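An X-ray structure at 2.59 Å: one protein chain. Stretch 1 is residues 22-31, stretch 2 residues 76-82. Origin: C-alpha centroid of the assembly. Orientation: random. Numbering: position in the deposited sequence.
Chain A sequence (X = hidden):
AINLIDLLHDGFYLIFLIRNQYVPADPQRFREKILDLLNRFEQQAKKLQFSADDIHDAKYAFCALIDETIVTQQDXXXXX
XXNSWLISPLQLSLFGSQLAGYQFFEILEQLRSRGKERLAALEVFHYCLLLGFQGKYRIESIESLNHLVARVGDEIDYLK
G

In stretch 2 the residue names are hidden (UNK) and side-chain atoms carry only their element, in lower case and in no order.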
# COMPACT_ATOMS: atom_id res chain seq x y z
N TYR A 22 -3.58 -16.48 -5.50
CA TYR A 22 -5.03 -16.62 -5.46
C TYR A 22 -5.65 -15.62 -6.42
O TYR A 22 -5.26 -14.44 -6.46
CB TYR A 22 -5.55 -16.40 -4.04
CG TYR A 22 -6.99 -15.88 -3.95
CD1 TYR A 22 -7.25 -14.51 -3.95
CD2 TYR A 22 -8.06 -16.76 -3.86
CE1 TYR A 22 -8.53 -14.04 -3.87
CE2 TYR A 22 -9.34 -16.29 -3.78
CZ TYR A 22 -9.58 -14.94 -3.78
OH TYR A 22 -10.89 -14.48 -3.71
N VAL A 23 -6.65 -16.05 -7.17
CA VAL A 23 -7.27 -15.22 -8.20
C VAL A 23 -8.72 -14.96 -7.80
O VAL A 23 -9.47 -15.92 -7.60
CB VAL A 23 -7.20 -15.86 -9.59
CG1 VAL A 23 -7.71 -14.88 -10.65
CG2 VAL A 23 -5.77 -16.40 -9.89
N PRO A 24 -9.15 -13.70 -7.70
CA PRO A 24 -10.54 -13.44 -7.30
C PRO A 24 -11.52 -13.97 -8.33
O PRO A 24 -11.35 -13.77 -9.54
CB PRO A 24 -10.59 -11.90 -7.22
CG PRO A 24 -9.17 -11.47 -6.98
CD PRO A 24 -8.31 -12.49 -7.69
N ALA A 25 -12.56 -14.65 -7.84
CA ALA A 25 -13.55 -15.24 -8.73
C ALA A 25 -14.35 -14.17 -9.46
O ALA A 25 -14.70 -14.32 -10.63
CB ALA A 25 -14.48 -16.17 -7.94
N ASP A 26 -14.61 -13.06 -8.77
CA ASP A 26 -15.39 -11.92 -9.27
C ASP A 26 -14.51 -10.68 -9.13
O ASP A 26 -14.36 -10.14 -8.01
CB ASP A 26 -16.69 -11.81 -8.47
CG ASP A 26 -17.68 -10.87 -9.08
OD1 ASP A 26 -17.29 -10.02 -9.92
OD2 ASP A 26 -18.87 -10.98 -8.71
N PRO A 27 -13.87 -10.23 -10.21
CA PRO A 27 -12.99 -9.05 -10.11
C PRO A 27 -13.68 -7.79 -9.57
O PRO A 27 -13.07 -7.07 -8.77
CB PRO A 27 -12.48 -8.86 -11.55
CG PRO A 27 -12.61 -10.20 -12.19
CD PRO A 27 -13.50 -11.09 -11.35
N GLN A 28 -14.90 -7.48 -10.03
CA GLN A 28 -15.58 -6.25 -9.61
C GLN A 28 -16.16 -6.35 -8.20
O GLN A 28 -16.28 -5.33 -7.51
CB GLN A 28 -16.67 -5.86 -10.61
CG GLN A 28 -16.25 -4.82 -11.65
CD GLN A 28 -15.79 -3.49 -11.04
OE1 GLN A 28 -16.21 -3.11 -9.93
NE2 GLN A 28 -14.96 -2.75 -11.79
N ARG A 29 -16.55 -7.54 -7.77
CA ARG A 29 -16.91 -7.69 -6.36
C ARG A 29 -15.67 -7.52 -5.49
O ARG A 29 -15.74 -6.95 -4.39
CB ARG A 29 -17.56 -9.05 -6.14
CG ARG A 29 -18.00 -9.27 -4.70
CD ARG A 29 -18.51 -10.64 -4.38
NE ARG A 29 -17.67 -11.73 -4.89
CZ ARG A 29 -18.09 -12.98 -5.08
NH1 ARG A 29 -19.33 -13.30 -4.80
NH2 ARG A 29 -17.24 -13.89 -5.54
N PHE A 30 -14.53 -8.04 -5.96
CA PHE A 30 -13.26 -7.86 -5.29
C PHE A 30 -12.91 -6.38 -5.13
O PHE A 30 -12.38 -5.96 -4.10
CB PHE A 30 -12.17 -8.62 -6.06
CG PHE A 30 -10.80 -8.52 -5.46
CD1 PHE A 30 -10.47 -9.26 -4.33
CD2 PHE A 30 -9.85 -7.67 -6.00
CE1 PHE A 30 -9.19 -9.17 -3.77
CE2 PHE A 30 -8.59 -7.57 -5.46
CZ PHE A 30 -8.25 -8.32 -4.33
N ARG A 31 -13.23 -5.56 -6.14
CA ARG A 31 -12.82 -4.15 -6.08
C ARG A 31 -13.67 -3.38 -5.07
O ARG A 31 -13.16 -2.49 -4.37
CB ARG A 31 -12.96 -3.50 -7.45
CG ARG A 31 -12.40 -2.06 -7.55
CD ARG A 31 -12.84 -1.48 -8.86
NE ARG A 31 -12.17 -0.22 -9.18
CZ ARG A 31 -12.77 0.96 -9.26
NH1 ARG A 31 -14.07 1.06 -9.05
NH2 ARG A 31 -12.07 2.03 -9.59
N UNK A 76 -1.34 -16.14 -16.76
CA UNK A 76 -2.54 -15.80 -17.58
C UNK A 76 -3.87 -15.90 -16.85
O UNK A 76 -4.84 -15.28 -17.30
c UNK A 76 -2.49 -16.82 -18.72
c UNK A 76 -0.49 -17.18 -17.37
c UNK A 76 -1.17 -17.49 -18.64
N UNK A 77 -3.93 -16.61 -15.73
CA UNK A 77 -5.13 -16.64 -14.92
C UNK A 77 -5.56 -15.25 -14.46
O UNK A 77 -6.76 -14.99 -14.29
o UNK A 77 -3.73 -17.16 -13.02
c UNK A 77 -4.89 -17.56 -13.72
N UNK A 78 -4.62 -14.32 -14.29
CA UNK A 78 -4.96 -12.98 -13.81
C UNK A 78 -5.49 -12.06 -14.91
O UNK A 78 -5.81 -10.89 -14.64
c UNK A 78 -2.49 -13.75 -11.44
c UNK A 78 -3.52 -12.85 -11.75
c UNK A 78 -4.35 -12.43 -10.72
o UNK A 78 -3.02 -14.20 -7.86
c UNK A 78 -4.18 -12.89 -9.43
c UNK A 78 -2.31 -14.20 -10.15
c UNK A 78 -3.16 -13.76 -9.16
c UNK A 78 -3.73 -12.35 -13.16
N UNK A 79 -5.64 -12.59 -16.13
CA UNK A 79 -5.91 -11.75 -17.29
C UNK A 79 -7.24 -11.01 -17.17
O UNK A 79 -7.33 -9.84 -17.52
c UNK A 79 -6.34 -11.96 -19.82
c UNK A 79 -8.00 -11.81 -21.59
c UNK A 79 -5.61 -10.96 -20.46
c UNK A 79 -7.53 -12.38 -20.41
c UNK A 79 -5.84 -12.62 -18.56
c UNK A 79 -6.06 -10.37 -21.64
c UNK A 79 -7.27 -10.80 -22.21
N UNK A 80 -8.29 -11.68 -16.65
CA UNK A 80 -9.58 -11.00 -16.49
C UNK A 80 -9.60 -10.04 -15.30
O UNK A 80 -10.27 -9.01 -15.38
o UNK A 80 -10.69 -12.32 -18.73
c UNK A 80 -10.75 -11.98 -16.36
c UNK A 80 -10.99 -12.79 -17.62
n UNK A 80 -11.54 -13.99 -17.46
N UNK A 81 -8.86 -10.33 -14.23
CA UNK A 81 -8.82 -9.38 -13.13
C UNK A 81 -8.04 -8.13 -13.50
O UNK A 81 -8.41 -7.02 -13.11
c UNK A 81 -7.74 -9.08 -10.78
c UNK A 81 -6.93 -9.92 -9.81
c UNK A 81 -8.25 -10.02 -11.87
c UNK A 81 -8.89 -8.41 -10.05
N UNK A 82 -6.97 -8.30 -14.28
CA UNK A 82 -6.21 -7.15 -14.76
C UNK A 82 -7.04 -6.32 -15.74
O UNK A 82 -7.05 -5.09 -15.66
n UNK A 82 -1.61 -8.84 -14.33
c UNK A 82 -4.90 -7.61 -15.38
o UNK A 82 -2.82 -9.58 -16.06
c UNK A 82 -2.75 -8.98 -14.99
c UNK A 82 -3.98 -8.34 -14.36

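Position 76 carries three side-chain carbons, and the last of them closes a ring onto the backbone N, a topology unique to proline. Pro 76 touches nothing on stretch 1, but its O accepts from the N of position 79 at 3.0 Å.

Position 77 has one carbon followed by one oxygen, with no further branch. That oxygen lies 3.8 Å from Val 23 CG2, and the backbone O of the position is equally near to Val 23 CG1, at 3.8 Å. Both are packing distances. The residue is serine, since threonine would need another carbon and cysteine a sulfur. The chi1 of Ser 77 is 54° (p), and its CA-to-CB bond points toward stretch 1.

Position 78 has one carbon, then a six-carbon ring bearing a single oxygen at the far end. That oxygen is 2.7 Å from Tyr 22 O, and the ring carbon bonded to it is 3.8 Å from Val 23 CG2. A phenol identifies tyrosine. With hydrogens placed, Tyr 78 OH donates to Tyr 22 O, which lies near the ring plane at its edge. The CA-to-CB bond runs sideways, yet the end of the side chain comes nearer and so reaches that carbonyl.

Position 79 shows one carbon and a six-carbon ring without oxygen, hence phenylalanine. Phe 79 is exposed and out of reach of stretch 1.

Position 80 has two carbons, the second carrying one oxygen and one nitrogen. Its CB comes no nearer than 4.9 Å to Pro 27 CG; the nearest contact is made by the backbone, O of position 80 to Pro 27 CG at 4.1 Å. The short amide is that of asparagine.

Position 81 has four carbons, forked at the second. One terminal carbon meets Pro 24 CD at 3.6 Å, while the other lies 3.9 Å from Pro 27 CB and 4.2 Å from Phe 30 CD2. The fork distinguishes leucine from isoleucine, forked at the first. The former terminal carbon is Leu 81 CD2, the latter CD1, and the CA-to-CB bond points toward stretch 1.

Position 82 has three carbons, the third carrying oxygen and nitrogen, so it is glutamine. The CA-to-CB bond of Gln 82 points away from stretch 1, and the residue makes no contact with it.

The contact, burying 364 Å² over both sides, works at two sites. At one, Val 23 CG2 sits over a face of the Tyr 78 ring, 4.0 Å from its centroid and 19° off the normal, a CH-pi arrangement beside the hydroxyl's hydrogen bond. At the other, Leu 81, with the largest covered area, packs against Pro 24, Pro 27 and Phe 30.

Stretch 2, residues 76-82: PSYFNLQ
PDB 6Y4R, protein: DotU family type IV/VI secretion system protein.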